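Local coordinates for protein glutamate--tRNA ligase (Elizabethkingia anophelis, PDB 6B1Z) that probably joins glutamate to its cognate tRNA as a class I aminoacyl-tRNA synthetase, forming the glutamyl-tRNA used in protein synthesis, at residues Glu63-Glu68 against Val280-Phe285; Ala112-Asp117 against Thr165-Arg170; Thr224-Gly229 against Pro251-Leu256. All coordinates share one frame; numbering follows the deposited sequence.

Interaction 1 of 3, residues Glu63-Glu68 against Val280-Phe285; sequences EEYIME and VFPLNF
The ring of Y65 takes L283 CD1 over one face, while the carbonyl oxygens of L283 and N284 sit at its edge, in the ring plane. N284 O is 3.3 Å from Y65 CE2, a close approach of an aromatic C-H to a carbonyl. P282 CG and F285 CB come at the ring obliquely, P282 CG 4.1 Å from Y65 CE1. The second ring, F281, has V280 CG2 over the centre of one face and H25 in an edge-to-face contact; its closest atom across the interface is CB, 3.3 Å from Y65 OH.

Y65 lies on helix 62-73; the bond to its CB points toward the 280-285 loop, and CG lies anti to the backbone N (chi1 -175°). The hydroxyl reaches the backbone there and donates to L283 O at 2.7 Å. The donor approaches at a C=O...O angle of 115° and stands 29° out of the carbonyl plane. L283 runs past Y65 in the opposite direction, its CB 3.8 Å from Y65 CE2. Beyond the ring, L283 CD1 rests against the aliphatic stem of E68, 3.7 Å from E68 CG; the carboxylate of E68 goes on to a salt bridge with R298.

Further along helix 62-73, A69 and W72 also touch L283, and P23 touches the Y65 side chain. The contact ties helix 62-73 to a loop that touches H25, the histidine of HLGG (counterpart of the class I HIGH signature), and that follows in the chain the KLSKR sequence, counterpart of KMSKS. One buried phenol combines apolar packing with a directed bond to the main chain, so an irregular loop is fixed against the helix through its backbone as well as its side chains.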
loop_
_atom_site.group_PDB
_atom_site.type_symbol
_atom_site.label_atom_id
_atom_site.label_comp_id
_atom_site.label_asym_id
_atom_site.label_seq_id
_atom_site.Cartn_x
_atom_site.Cartn_y
_atom_site.Cartn_z
ATOM N N GLU A 63 7.373 -11.037 8.184
ATOM C CA GLU A 63 6.724 -10.568 9.400
ATOM C C GLU A 63 7.303 -9.229 9.833
ATOM O O GLU A 63 6.550 -8.305 10.182
ATOM C CB GLU A 63 6.871 -11.604 10.515
ATOM C CG GLU A 63 6.241 -11.155 11.822
ATOM C CD GLU A 63 6.342 -12.214 12.896
ATOM O OE1 GLU A 63 6.083 -13.394 12.575
ATOM O OE2 GLU A 63 6.709 -11.869 14.040
ATOM N N GLU A 64 8.636 -9.110 9.801
ATOM C CA GLU A 64 9.291 -7.847 10.124
ATOM C C GLU A 64 8.845 -6.743 9.172
ATOM O O GLU A 64 8.563 -5.620 9.602
ATOM C CB GLU A 64 10.810 -8.018 10.079
ATOM C CG GLU A 64 11.378 -8.953 11.155
ATOM C CD GLU A 64 11.406 -10.423 10.739
ATOM O OE1 GLU A 64 10.537 -10.863 9.955
ATOM O OE2 GLU A 64 12.316 -11.144 11.203
ATOM N N TYR A 65 8.755 -7.052 7.877
ATOM C CA TYR A 65 8.247 -6.078 6.908
ATOM C C TYR A 65 6.854 -5.575 7.291
ATOM O O TYR A 65 6.574 -4.368 7.245
ATOM C CB TYR A 65 8.230 -6.710 5.508
ATOM C CG TYR A 65 7.832 -5.757 4.396
ATOM C CD1 TYR A 65 6.493 -5.398 4.201
ATOM C CD2 TYR A 65 8.791 -5.235 3.544
ATOM C CE1 TYR A 65 6.134 -4.521 3.203
ATOM C CE2 TYR A 65 8.439 -4.359 2.530
ATOM C CZ TYR A 65 7.112 -4.011 2.371
ATOM O OH TYR A 65 6.756 -3.146 1.363
ATOM N N ILE A 66 5.947 -6.497 7.621
ATOM C CA ILE A 66 4.587 -6.123 7.982
ATOM C C ILE A 66 4.588 -5.193 9.187
ATOM O O ILE A 66 3.931 -4.146 9.180
ATOM C CB ILE A 66 3.748 -7.384 8.251
ATOM C CG1 ILE A 66 3.548 -8.161 6.951
ATOM C CG2 ILE A 66 2.417 -7.001 8.902
ATOM C CD1 ILE A 66 3.239 -9.655 7.194
ATOM N N MET A 67 5.322 -5.569 10.246
ATOM C CA MET A 67 5.367 -4.727 11.439
ATOM C C MET A 67 5.956 -3.355 11.127
ATOM O O MET A 67 5.425 -2.330 11.579
ATOM C CB MET A 67 6.153 -5.425 12.557
ATOM C CG MET A 67 5.387 -6.560 13.233
ATOM S SD MET A 67 3.829 -6.019 13.961
ATOM C CE MET A 67 4.401 -4.856 15.209
ATOM N N GLU A 68 7.036 -3.309 10.333
ATOM C CA GLU A 68 7.651 -2.027 9.991
ATOM C C GLU A 68 6.691 -1.155 9.188
ATOM O O GLU A 68 6.627 0.061 9.391
ATOM C CB GLU A 68 8.959 -2.246 9.227
ATOM C CG GLU A 68 9.740 -0.959 8.957
ATOM C CD GLU A 68 11.087 -1.207 8.288
ATOM O OE1 GLU A 68 11.554 -2.369 8.273
ATOM O OE2 GLU A 68 11.686 -0.233 7.779
ATOM N N VAL A 280 4.460 0.121 -5.716
ATOM C CA VAL A 280 3.383 -0.806 -5.403
ATOM C C VAL A 280 3.439 -1.325 -3.974
ATOM O O VAL A 280 2.419 -1.842 -3.484
ATOM C CB VAL A 280 3.354 -1.981 -6.401
ATOM C CG1 VAL A 280 2.940 -1.477 -7.779
ATOM C CG2 VAL A 280 4.705 -2.676 -6.454
ATOM N N PHE A 281 4.558 -1.180 -3.273
ATOM C CA PHE A 281 4.676 -1.632 -1.892
ATOM C C PHE A 281 4.931 -0.441 -0.974
ATOM O O PHE A 281 5.543 0.542 -1.404
ATOM C CB PHE A 281 5.829 -2.638 -1.768
ATOM C CG PHE A 281 5.777 -3.745 -2.791
ATOM C CD1 PHE A 281 4.603 -4.452 -3.015
ATOM C CD2 PHE A 281 6.901 -4.054 -3.542
ATOM C CE1 PHE A 281 4.559 -5.474 -3.960
ATOM C CE2 PHE A 281 6.864 -5.073 -4.490
ATOM C CZ PHE A 281 5.690 -5.777 -4.695
ATOM N N PRO A 282 4.484 -0.485 0.291
ATOM C CA PRO A 282 4.746 0.666 1.179
ATOM C C PRO A 282 6.225 0.904 1.437
ATOM O O PRO A 282 6.653 2.064 1.518
ATOM C CB PRO A 282 3.980 0.303 2.465
ATOM C CG PRO A 282 3.860 -1.211 2.423
ATOM C CD PRO A 282 3.683 -1.532 0.957
ATOM N N LEU A 283 7.020 -0.164 1.555
ATOM C CA LEU A 283 8.439 -0.088 1.869
ATOM C C LEU A 283 9.230 -0.847 0.816
ATOM O O LEU A 283 8.703 -1.730 0.131
ATOM C CB LEU A 283 8.744 -0.688 3.252
ATOM C CG LEU A 283 7.778 -0.408 4.397
ATOM C CD1 LEU A 283 8.203 -1.181 5.650
ATOM C CD2 LEU A 283 7.717 1.074 4.702
ATOM N N ASN A 284 10.519 -0.511 0.721
ATOM C CA ASN A 284 11.447 -1.250 -0.126
ATOM C C ASN A 284 11.309 -2.753 0.084
ATOM O O ASN A 284 11.272 -3.227 1.223
ATOM C CB ASN A 284 12.884 -0.841 0.196
ATOM C CG ASN A 284 13.349 0.364 -0.584
ATOM O OD1 ASN A 284 12.550 1.125 -1.115
ATOM N ND2 ASN A 284 14.661 0.545 -0.650
ATOM N N PHE A 285 11.241 -3.501 -1.017
ATOM C CA PHE A 285 11.292 -4.962 -0.963
ATOM C C PHE A 285 12.297 -5.490 -1.974
ATOM O O PHE A 285 12.165 -5.237 -3.176
ATOM C CB PHE A 285 9.924 -5.583 -1.232
ATOM C CG PHE A 285 9.946 -7.084 -1.218
ATOM C CD1 PHE A 285 10.088 -7.773 -0.024
ATOM C CD2 PHE A 285 9.856 -7.802 -2.401
ATOM C CE1 PHE A 285 10.126 -9.166 -0.007
ATOM C CE2 PHE A 285 9.889 -9.195 -2.395
ATOM C CZ PHE A 285 10.024 -9.875 -1.195
#

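Interaction 2 of 3, residues Ala112-Asp117 against Thr165-Arg170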
loop_
_atom_site.group_PDB
_atom_site.type_symbol
_atom_site.label_atom_id
_atom_site.label_comp_id
_atom_site.label_asym_id
_atom_site.label_seq_id
_atom_site.Cartn_x
_atom_site.Cartn_y
_atom_site.Cartn_z
ATOM N N ALA A 112 -16.505 -34.051 7.146
ATOM C CA ALA A 112 -15.104 -34.268 6.805
ATOM C C ALA A 112 -14.854 -35.735 6.485
ATOM O O ALA A 112 -15.519 -36.635 7.019
ATOM C CB ALA A 112 -14.168 -33.810 7.942
ATOM N N TYR A 113 -13.867 -35.977 5.624
ATOM C CA TYR A 113 -13.492 -37.335 5.268
ATOM C C TYR A 113 -12.007 -37.373 4.919
ATOM O O TYR A 113 -11.366 -36.335 4.739
ATOM C CB TYR A 113 -14.376 -37.863 4.125
ATOM C CG TYR A 113 -14.238 -37.206 2.764
ATOM C CD1 TYR A 113 -13.371 -37.731 1.813
ATOM C CD2 TYR A 113 -15.006 -36.095 2.402
ATOM C CE1 TYR A 113 -13.263 -37.173 0.554
ATOM C CE2 TYR A 113 -14.896 -35.522 1.119
ATOM C CZ TYR A 113 -14.021 -36.080 0.211
ATOM O OH TYR A 113 -13.897 -35.543 -1.039
ATOM N N LEU A 114 -11.465 -38.588 4.834
ATOM C CA LEU A 114 -10.046 -38.799 4.557
ATOM C C LEU A 114 -9.839 -39.079 3.073
ATOM O O LEU A 114 -10.616 -39.816 2.458
ATOM C CB LEU A 114 -9.501 -39.972 5.375
ATOM C CG LEU A 114 -9.905 -40.059 6.853
ATOM C CD1 LEU A 114 -9.250 -41.274 7.499
ATOM C CD2 LEU A 114 -9.558 -38.786 7.588
ATOM N N ALA A 115 -8.788 -38.496 2.494
ATOM C CA ALA A 115 -8.520 -38.685 1.070
ATOM C C ALA A 115 -7.059 -39.058 0.868
ATOM O O ALA A 115 -6.166 -38.418 1.433
ATOM C CB ALA A 115 -8.876 -37.431 0.258
ATOM N N PHE A 116 -6.829 -40.094 0.064
ATOM C CA PHE A 116 -5.524 -40.725 -0.087
ATOM C C PHE A 116 -4.893 -40.468 -1.449
ATOM O O PHE A 116 -3.811 -41.006 -1.730
ATOM C CB PHE A 116 -5.638 -42.239 0.143
ATOM C CG PHE A 116 -6.134 -42.615 1.517
ATOM C CD1 PHE A 116 -7.477 -42.890 1.734
ATOM C CD2 PHE A 116 -5.258 -42.694 2.585
ATOM C CE1 PHE A 116 -7.934 -43.228 3.001
ATOM C CE2 PHE A 116 -5.703 -43.048 3.857
ATOM C CZ PHE A 116 -7.047 -43.306 4.062
ATOM N N ASP A 117 -5.515 -39.640 -2.288
ATOM C CA ASP A 117 -5.036 -39.474 -3.656
ATOM C C ASP A 117 -3.643 -38.859 -3.675
ATOM O O ASP A 117 -3.352 -37.906 -2.946
ATOM C CB ASP A 117 -6.003 -38.592 -4.445
ATOM C CG ASP A 117 -7.448 -38.925 -4.158
ATOM O OD1 ASP A 117 -7.990 -38.366 -3.179
ATOM O OD2 ASP A 117 -8.023 -39.753 -4.895
ATOM N N THR A 165 -0.431 -44.830 5.235
ATOM C CA THR A 165 -0.606 -44.156 3.954
ATOM C C THR A 165 -0.894 -42.678 4.184
ATOM O O THR A 165 -1.793 -42.344 4.965
ATOM C CB THR A 165 -1.757 -44.794 3.176
ATOM O OG1 THR A 165 -1.562 -46.215 3.103
ATOM C CG2 THR A 165 -1.834 -44.228 1.772
ATOM N N PRO A 166 -0.155 -41.769 3.548
ATOM C CA PRO A 166 -0.449 -40.336 3.704
ATOM C C PRO A 166 -1.872 -40.016 3.275
ATOM O O PRO A 166 -2.377 -40.560 2.290
ATOM C CB PRO A 166 0.570 -39.661 2.780
ATOM C CG PRO A 166 1.688 -40.657 2.657
ATOM C CD PRO A 166 1.038 -42.012 2.715
ATOM N N TYR A 167 -2.513 -39.107 4.013
ATOM C CA TYR A 167 -3.867 -38.689 3.673
ATOM C C TYR A 167 -4.076 -37.229 4.050
ATOM O O TYR A 167 -3.419 -36.696 4.952
ATOM C CB TYR A 167 -4.942 -39.560 4.360
ATOM C CG TYR A 167 -4.952 -39.476 5.879
ATOM C CD1 TYR A 167 -5.707 -38.512 6.543
ATOM C CD2 TYR A 167 -4.218 -40.369 6.645
ATOM C CE1 TYR A 167 -5.712 -38.431 7.927
ATOM C CE2 TYR A 167 -4.219 -40.299 8.030
ATOM C CZ TYR A 167 -4.967 -39.330 8.664
ATOM O OH TYR A 167 -4.962 -39.262 10.041
ATOM N N VAL A 168 -4.993 -36.584 3.337
ATOM C CA VAL A 168 -5.478 -35.263 3.702
ATOM C C VAL A 168 -6.888 -35.433 4.245
ATOM O O VAL A 168 -7.531 -36.469 4.063
ATOM C CB VAL A 168 -5.465 -34.259 2.526
ATOM C CG1 VAL A 168 -4.035 -34.019 2.009
ATOM C CG2 VAL A 168 -6.401 -34.721 1.388
ATOM N N ILE A 169 -7.372 -34.408 4.935
ATOM C CA ILE A 169 -8.764 -34.369 5.359
ATOM C C ILE A 169 -9.467 -33.331 4.507
ATOM O O ILE A 169 -9.014 -32.186 4.420
ATOM C CB ILE A 169 -8.899 -34.054 6.858
ATOM C CG1 ILE A 169 -8.238 -35.152 7.685
ATOM C CG2 ILE A 169 -10.379 -33.848 7.229
ATOM C CD1 ILE A 169 -8.051 -34.793 9.144
ATOM N N ARG A 170 -10.563 -33.732 3.858
ATOM C CA ARG A 170 -11.333 -32.855 2.993
ATOM C C ARG A 170 -12.689 -32.547 3.604
ATOM O O ARG A 170 -13.258 -33.364 4.333
ATOM C CB ARG A 170 -11.560 -33.488 1.620
ATOM C CG ARG A 170 -10.331 -33.431 0.730
ATOM C CD ARG A 170 -10.617 -34.084 -0.631
ATOM N NE ARG A 170 -9.410 -34.082 -1.455
ATOM C CZ ARG A 170 -9.027 -33.072 -2.236
ATOM N NH1 ARG A 170 -9.757 -31.965 -2.315
ATOM N NH2 ARG A 170 -7.906 -33.179 -2.937
HETATM O O HOH W 1 -1.508 -41.097 -0.206
HETATM O O HOH W 2 -7.063 -35.883 -2.177
#
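Y113 and R170 pair through both of their backbone groups, and A115 and V168 do the same two residues on: Y113 N to R170 O at 3.0 Å, and A115 N to V168 O at 2.9 Å, each with its reciprocal bond. Between them, L114 and I169 form a non-hydrogen-bonded pair. On the Y113 side of the sheet, R170 CB lies over the phenol face, 4.1 Å from the ring centroid, a CH-pi contact offset toward the rim. The arginine chain then runs extended past A115, whose CB meets the edge of the guanidinium. On the other side, L114 CD2 touches I169 CG1 and Y167 CE1 alike, both at 3.9 Å. F116 CE2 packs on Y167 CB at 3.6 Å, with the two rings at 62° to each other.

These strands belong to a three-stranded antiparallel sheet in which 168-171 is central and 200-202 lies beyond it; its place in the chain suggests the insertion that GluRS catalytic domains carry between the halves of their Rossmann fold.

Past the strand pairs, one water donates to F116 O and P166 O, and another bridges D117 OD1 to R170 NH2. Farther out, D198 serves both Y113 and R170, its carboxylate bonded to Y113 OH and its backbone O to R170 NH1. Y138 adds a cation-pi contact to R170, while L161 of helix 154-162 packs against L114, F116 and Y167.

Interaction 3 of 3, residues Thr224-Gly229 against Pro251-Leu256. With FMT (formic acid), chain C.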
loop_
_atom_site.group_PDB
_atom_site.type_symbol
_atom_site.label_atom_id
_atom_site.label_comp_id
_atom_site.label_asym_id
_atom_site.label_seq_id
_atom_site.Cartn_x
_atom_site.Cartn_y
_atom_site.Cartn_z
ATOM N N THR A 224 -15.004 -10.829 15.853
ATOM C CA THR A 224 -16.399 -10.489 15.571
ATOM C C THR A 224 -16.653 -10.102 14.117
ATOM O O THR A 224 -17.771 -10.304 13.620
ATOM C CB THR A 224 -16.860 -9.339 16.473
ATOM O OG1 THR A 224 -16.086 -8.162 16.206
ATOM C CG2 THR A 224 -16.730 -9.709 17.954
ATOM N N HIS A 225 -15.662 -9.526 13.440
ATOM C CA HIS A 225 -15.832 -9.020 12.082
ATOM C C HIS A 225 -14.600 -9.391 11.282
ATOM O O HIS A 225 -13.481 -8.992 11.643
ATOM C CB HIS A 225 -16.028 -7.500 12.062
ATOM C CG HIS A 225 -17.278 -7.035 12.737
ATOM N ND1 HIS A 225 -17.411 -6.993 14.108
ATOM C CD2 HIS A 225 -18.448 -6.578 12.230
ATOM C CE1 HIS A 225 -18.611 -6.534 14.417
ATOM N NE2 HIS A 225 -19.257 -6.265 13.295
ATOM N N VAL A 226 -14.805 -10.141 10.204
ATOM C CA VAL A 226 -13.740 -10.537 9.287
ATOM C C VAL A 226 -13.814 -9.602 8.087
ATOM O O VAL A 226 -14.753 -9.685 7.290
ATOM C CB VAL A 226 -13.885 -12.007 8.864
ATOM C CG1 VAL A 226 -12.913 -12.360 7.752
ATOM C CG2 VAL A 226 -13.679 -12.911 10.068
ATOM N N ILE A 227 -12.823 -8.724 7.959
ATOM C CA ILE A 227 -12.722 -7.762 6.868
ATOM C C ILE A 227 -11.586 -8.222 5.976
ATOM O O ILE A 227 -10.448 -8.344 6.441
ATOM C CB ILE A 227 -12.460 -6.343 7.386
ATOM C CG1 ILE A 227 -13.551 -5.896 8.363
ATOM C CG2 ILE A 227 -12.324 -5.376 6.207
ATOM C CD1 ILE A 227 -13.259 -4.581 9.116
ATOM N N ARG A 228 -11.881 -8.496 4.706
ATOM C CA ARG A 228 -10.860 -9.084 3.842
ATOM C C ARG A 228 -11.205 -8.831 2.379
ATOM O O ARG A 228 -12.280 -8.321 2.053
ATOM C CB ARG A 228 -10.710 -10.582 4.130
ATOM C CG ARG A 228 -11.939 -11.398 3.795
ATOM C CD ARG A 228 -11.802 -12.826 4.326
ATOM N NE ARG A 228 -12.950 -13.626 3.904
ATOM C CZ ARG A 228 -13.232 -14.850 4.350
ATOM N NH1 ARG A 228 -12.466 -15.424 5.272
ATOM N NH2 ARG A 228 -14.300 -15.483 3.879
ATOM N N GLY A 229 -10.265 -9.204 1.483
ATOM C CA GLY A 229 -10.462 -8.967 0.062
ATOM C C GLY A 229 -11.441 -9.929 -0.590
ATOM O O GLY A 229 -11.657 -11.051 -0.128
ATOM N N PRO A 251 -18.536 -15.253 12.633
ATOM C CA PRO A 251 -18.453 -13.789 12.710
ATOM C C PRO A 251 -19.176 -13.173 11.526
ATOM O O PRO A 251 -19.624 -13.864 10.603
ATOM C CB PRO A 251 -16.951 -13.513 12.632
ATOM C CG PRO A 251 -16.429 -14.651 11.792
ATOM C CD PRO A 251 -17.253 -15.855 12.225
ATOM N N GLU A 252 -19.270 -11.847 11.545
ATOM C CA GLU A 252 -19.728 -11.120 10.363
ATOM C C GLU A 252 -18.577 -10.977 9.376
ATOM O O GLU A 252 -17.407 -10.978 9.764
ATOM C CB GLU A 252 -20.257 -9.736 10.740
ATOM C CG GLU A 252 -21.493 -9.794 11.635
ATOM C CD GLU A 252 -22.082 -8.436 11.888
ATOM O OE1 GLU A 252 -22.483 -7.774 10.906
ATOM O OE2 GLU A 252 -22.128 -8.024 13.064
ATOM N N PHE A 253 -18.918 -10.849 8.094
ATOM C CA PHE A 253 -17.933 -10.715 7.025
ATOM C C PHE A 253 -18.156 -9.434 6.240
ATOM O O PHE A 253 -19.289 -8.974 6.080
ATOM C CB PHE A 253 -17.992 -11.902 6.038
ATOM C CG PHE A 253 -17.595 -13.209 6.641
ATOM C CD1 PHE A 253 -18.527 -13.965 7.339
ATOM C CD2 PHE A 253 -16.303 -13.684 6.508
ATOM C CE1 PHE A 253 -18.164 -15.170 7.914
ATOM C CE2 PHE A 253 -15.933 -14.891 7.081
ATOM C CZ PHE A 253 -16.872 -15.635 7.779
ATOM N N ALA A 254 -17.050 -8.865 5.749
ATOM C CA ALA A 254 -17.075 -7.734 4.821
ATOM C C ALA A 254 -15.995 -7.967 3.778
ATOM O O ALA A 254 -14.814 -8.045 4.128
ATOM C CB ALA A 254 -16.834 -6.409 5.554
ATOM N N HIS A 255 -16.386 -8.073 2.509
ATOM C CA HIS A 255 -15.454 -8.385 1.431
ATOM C C HIS A 255 -15.222 -7.144 0.580
ATOM O O HIS A 255 -16.158 -6.610 -0.027
ATOM C CB HIS A 255 -15.966 -9.551 0.590
ATOM C CG HIS A 255 -15.788 -10.874 1.263
ATOM N ND1 HIS A 255 -16.683 -11.360 2.197
ATOM C CD2 HIS A 255 -14.815 -11.811 1.150
ATOM C CE1 HIS A 255 -16.267 -12.541 2.625
ATOM N NE2 HIS A 255 -15.133 -12.836 2.009
ATOM N N LEU A 256 -13.970 -6.694 0.545
ATOM C CA LEU A 256 -13.575 -5.483 -0.162
ATOM C C LEU A 256 -13.232 -5.789 -1.616
ATOM O O LEU A 256 -12.437 -6.690 -1.902
ATOM C CB LEU A 256 -12.374 -4.859 0.549
ATOM C CG LEU A 256 -12.573 -4.606 2.047
ATOM C CD1 LEU A 256 -11.234 -4.275 2.713
ATOM C CD2 LEU A 256 -13.564 -3.457 2.262
HETATM C C FMT C . -8.885 -14.032 5.764
HETATM O O1 FMT C . -8.724 -12.853 6.101
HETATM O O2 FMT C . -9.792 -14.762 6.193
HETATM O O HOH W 3 -21.648 -4.875 11.810
#
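T224 O accepts the N-H of E252 at 3.0 Å, the first rung between the two strands, and P251 CB leans on the same carbonyl. The T224 hydroxyl is 2.7 Å from H225 ND1, in the plane of the imidazole, and this hydrogen bond fixes how the ring is turned. H225 and E252 run side by side, ring and carboxylate planes 45° apart, with a water touching H225 NE2 and donating to E252 OE1.

V226 is bonded through both its backbone N-H and its C=O: the N-H gives a nearly straight bond to E252 O (177°), and the O takes A254 N. Its side chain lies between P251 CG, 3.7 Å from V226 CG2, and the F253 ring, where CD2 meets V226 CB. This is the parallel strand pair of a beta-alpha-beta unit, with helix 236-246 connecting 225-229 to 252-256, as expected of the Rossmann-like class I catalytic fold. I227 points to the opposite side of the sheet from V226, and its CG2 touches L256 CD1 at 3.8 Å.

R228 has CG in the crowded position between N and C (chi1 65°), from which the chain runs extended to NE, alongside H255. F253 CE2 lies over one guanidinium face. R228 NH2 makes a weak bond of 3.3 Å to H255 NE2 and another hydrogen bond to H239; H255 ND1 is bonded to D183. R228 NH1 donates to O2 of a formic acid at 2.9 Å, and R15 bonds the same molecule, probably from the crystallisation liquor; a small acid between two arginines is consistent with the glutamate pocket of related enzymes. G229 O meets the H255 ring edge, 3.5 Å from CD2.

In the fold
All three contacts lie in the catalytic region, but none touches another. Interaction 3, the more buried of the two strand pairs, joins neighbouring strands of the Rossmann-like domain, with R228 bonded to formic acid. Interaction 2, about 17 Å away between nearest atoms, is also a strand pair, but antiparallel and far from the chain's centre; waters bridge its segments and aromatic side chains pack at its loop end. Interaction 1 pairs no strands: a helix meets a loop through one phenol, with an exposed glutamate, E68, beside it. Backbone ladders thus carry interactions 2 and 3, whereas interaction 1 depends on a side chain bonding to main chain. Segments 63-68 and 280-285 bracket the other two contacts in sequence.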